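Local coordinates for gamma-glutamyltranspeptidase (Streptomyces lincolnensis, PDB 6J3A) that is a homologue of the LmbA-like glutamyltranspeptidases and probably acts on gamma-glutamyl or related amide bonds, at the interface of chains A and B. Numbering follows the deposited sequence. Chains: chain A/B, Gamma-glutamyltranspeptidase.

The interface of chains A and B. Residues chain A 20, 145-146, 609-611; chain B 6, 8, 524.
B:Arg524 reaches across to A:Glu146 and A:Met610 at the two-fold interface of this Ntn-hydrolase of the gamma-glutamyltranspeptidase family, a worked example of a long arginine plugged into the partner subunit, in a pairing that may or may not be the biological one. The arginine loses 105 Å² of surface to chain A, more than any other residue of the patch. Its chain is extended from CG to NE (chi2 -173°), which carries the guanidinium deep into a notch between helix 146-154, the start of helix 20-31 and the 609-611 loop. There B:Arg524 NE forms a salt bridge with carboxylate oxygen OE2 of A:Glu146, 2.6 Å away, meeting its syn lone pair, although the two planes are twisted 67° apart. At the far end NH1 and NH2 converge on one acceptor, the backbone carbonyl O of A:Met610. B:Arg524 NH1 bonds A:Met610 O at 2.8 Å, almost in line with the C=O. B:Arg524 NH2 lies 2.9 Å from A:Met610 O but above the carbonyl plane, and adds a weak bond to A:Gly609 O. One guanidinium face is capped by methyl CG2 of A:Val145, over its centre. The benzo rim of the indole sits beside the NH1 edge, A:Trp20 CZ3 3.7 Å from B:Arg524 NH1; the planes are 17° apart, but the groups slide past each other and do not lie face on face. An alanine in place of B:Arg524 would probably leave the A:Glu146 carboxylate without its cationic mate and the A:Met610 carbonyl without both donors, opening a gap beside A:Val145.

Apolar contacts take over toward B:Pro6, a close neighbour whose pyrrolidine rests against A:Met610, B:Pro6 CA 3.7 Å from A:Met610 CB. Packing is looser beyond it, between B:Leu8 and A:Trp20, where 19 Å² of the leucine is hidden. CA of B:Leu8 lies over the rim of one indole face, and methyl CD2 of B:Leu8 approaches from that same side to 4.0 Å from A:Trp20 CG.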
ATOM      1  N   TRP A  20       4.444   7.637   0.332  1.00 28.31           N
ATOM      2  CA  TRP A  20       3.982   6.757   1.419  1.00 27.50           C
ATOM      3  C   TRP A  20       4.225   7.341   2.822  1.00 27.13           C
ATOM      4  O   TRP A  20       3.403   7.170   3.721  1.00 27.39           O
ATOM      5  CB  TRP A  20       4.618   5.350   1.296  1.00 26.42           C
ATOM      6  CG  TRP A  20       6.088   5.318   1.585  1.00 26.15           C
ATOM      7  CD1 TRP A  20       6.685   5.182   2.809  1.00 25.56           C
ATOM      8  CD2 TRP A  20       7.151   5.438   0.632  1.00 26.36           C
ATOM      9  NE1 TRP A  20       8.051   5.223   2.678  1.00 25.42           N
ATOM     10  CE2 TRP A  20       8.367   5.383   1.355  1.00 26.15           C
ATOM     11  CE3 TRP A  20       7.197   5.606  -0.760  1.00 26.25           C
ATOM     12  CZ2 TRP A  20       9.619   5.475   0.727  1.00 26.27           C
ATOM     13  CZ3 TRP A  20       8.440   5.697  -1.382  1.00 26.56           C
ATOM     14  CH2 TRP A  20       9.634   5.630  -0.638  1.00 26.20           C
ATOM     15  N   VAL A 145      13.573   8.879  -2.560  1.00 32.24           N
ATOM     16  CA  VAL A 145      13.369   8.331  -3.898  1.00 34.08           C
ATOM     17  C   VAL A 145      14.518   8.803  -4.803  1.00 34.71           C
ATOM     18  O   VAL A 145      15.100   9.868  -4.573  1.00 34.63           O
ATOM     19  CB  VAL A 145      12.004   8.804  -4.449  1.00 35.61           C
ATOM     20  CG1 VAL A 145      11.796   8.447  -5.922  1.00 37.33           C
ATOM     21  CG2 VAL A 145      10.882   8.205  -3.619  1.00 35.85           C
ATOM     22  N   GLU A 146      14.822   8.008  -5.828  1.00 35.48           N
ATOM     23  CA  GLU A 146      15.950   8.301  -6.734  1.00 36.38           C
ATOM     24  C   GLU A 146      15.838   9.653  -7.443  1.00 35.59           C
ATOM     25  O   GLU A 146      16.852  10.320  -7.657  1.00 37.57           O
ATOM     26  CB  GLU A 146      16.286   7.155  -7.728  1.00 38.04           C
ATOM     27  CG  GLU A 146      15.151   6.470  -8.479  1.00 41.08           C
ATOM     28  CD  GLU A 146      14.498   5.361  -7.670  1.00 42.19           C
ATOM     29  OE1 GLU A 146      14.811   4.167  -7.871  1.00 40.49           O
ATOM     30  OE2 GLU A 146      13.679   5.702  -6.793  1.00 44.92           O
ATOM     31  N   GLY A 609       6.145   4.847 -10.667  1.00 27.83           N
ATOM     32  CA  GLY A 609       7.238   5.504  -9.939  1.00 27.41           C
ATOM     33  C   GLY A 609       7.438   4.979  -8.524  1.00 28.33           C
ATOM     34  O   GLY A 609       8.214   5.541  -7.769  1.00 28.64           O
ATOM     35  N   MET A 610       6.759   3.881  -8.185  1.00 29.11           N
ATOM     36  CA  MET A 610       6.776   3.257  -6.846  1.00 29.08           C
ATOM     37  C   MET A 610       6.956   4.242  -5.691  1.00 27.48           C
ATOM     38  O   MET A 610       7.951   4.210  -4.965  1.00 26.36           O
ATOM     39  CB  MET A 610       7.794   2.106  -6.746  1.00 30.45           C
ATOM     40  CG  MET A 610       8.560   1.776  -7.999  1.00 32.49           C
ATOM     41  SD  MET A 610       7.595   1.220  -9.410  1.00 34.22           S
ATOM     42  CE  MET A 610       8.815   1.699 -10.640  1.00 33.84           C
ATOM     43  N   GLN A 611       5.962   5.099  -5.527  1.00 26.43           N
ATOM     44  CA  GLN A 611       6.051   6.199  -4.573  1.00 26.50           C
ATOM     45  C   GLN A 611       4.690   6.559  -3.989  1.00 25.79           C
ATOM     46  O   GLN A 611       4.535   6.628  -2.764  1.00 26.19           O
ATOM     47  CB  GLN A 611       6.686   7.405  -5.263  1.00 26.36           C
ATOM     48  CG  GLN A 611       7.137   8.516  -4.335  1.00 26.88           C
ATOM     49  CD  GLN A 611       7.613   9.734  -5.107  1.00 27.77           C
ATOM     50  OE1 GLN A 611       7.256  10.864  -4.778  1.00 28.70           O
ATOM     51  NE2 GLN A 611       8.394   9.504  -6.166  1.00 27.75           N
TER
ATOM     52  N   PRO B   6       5.785   0.088  -3.874  1.00 26.59           N
ATOM     53  CA  PRO B   6       7.186   0.324  -3.574  1.00 26.55           C
ATOM     54  C   PRO B   6       7.665  -0.701  -2.582  1.00 26.18           C
ATOM     55  O   PRO B   6       6.846  -1.368  -1.952  1.00 27.84           O
ATOM     56  CB  PRO B   6       7.205   1.719  -2.937  1.00 27.14           C
ATOM     57  CG  PRO B   6       5.797   2.124  -2.721  1.00 27.05           C
ATOM     58  CD  PRO B   6       4.894   1.159  -3.400  1.00 27.11           C
ATOM     59  N   LEU B   8       8.628  -0.078   0.599  1.00 24.18           N
ATOM     60  CA  LEU B   8       8.575   1.073   1.533  1.00 25.05           C
ATOM     61  C   LEU B   8       9.861   1.169   2.306  1.00 25.65           C
ATOM     62  O   LEU B   8      10.420   0.158   2.669  1.00 25.79           O
ATOM     63  CB  LEU B   8       7.445   0.961   2.559  1.00 24.88           C
ATOM     64  CG  LEU B   8       6.051   0.597   2.059  1.00 25.43           C
ATOM     65  CD1 LEU B   8       5.033   0.749   3.180  1.00 25.73           C
ATOM     66  CD2 LEU B   8       5.684   1.432   0.847  1.00 25.30           C
ATOM     67  N   ARG B 524      17.032   1.108  -4.787  1.00 30.74           N
ATOM     68  CA  ARG B 524      17.059   2.252  -3.869  1.00 29.95           C
ATOM     69  C   ARG B 524      18.008   1.995  -2.711  1.00 29.35           C
ATOM     70  O   ARG B 524      17.718   2.346  -1.567  1.00 27.42           O
ATOM     71  CB  ARG B 524      15.643   2.595  -3.342  1.00 30.04           C
ATOM     72  CG  ARG B 524      14.713   3.170  -4.400  1.00 29.67           C
ATOM     73  CD  ARG B 524      13.386   3.671  -3.845  1.00 28.88           C
ATOM     74  NE  ARG B 524      12.562   4.205  -4.931  1.00 28.53           N
ATOM     75  CZ  ARG B 524      11.237   4.345  -4.923  1.00 28.55           C
ATOM     76  NH1 ARG B 524      10.506   3.988  -3.861  1.00 29.63           N
ATOM     77  NH2 ARG B 524      10.632   4.844  -6.004  1.00 26.92           N
TER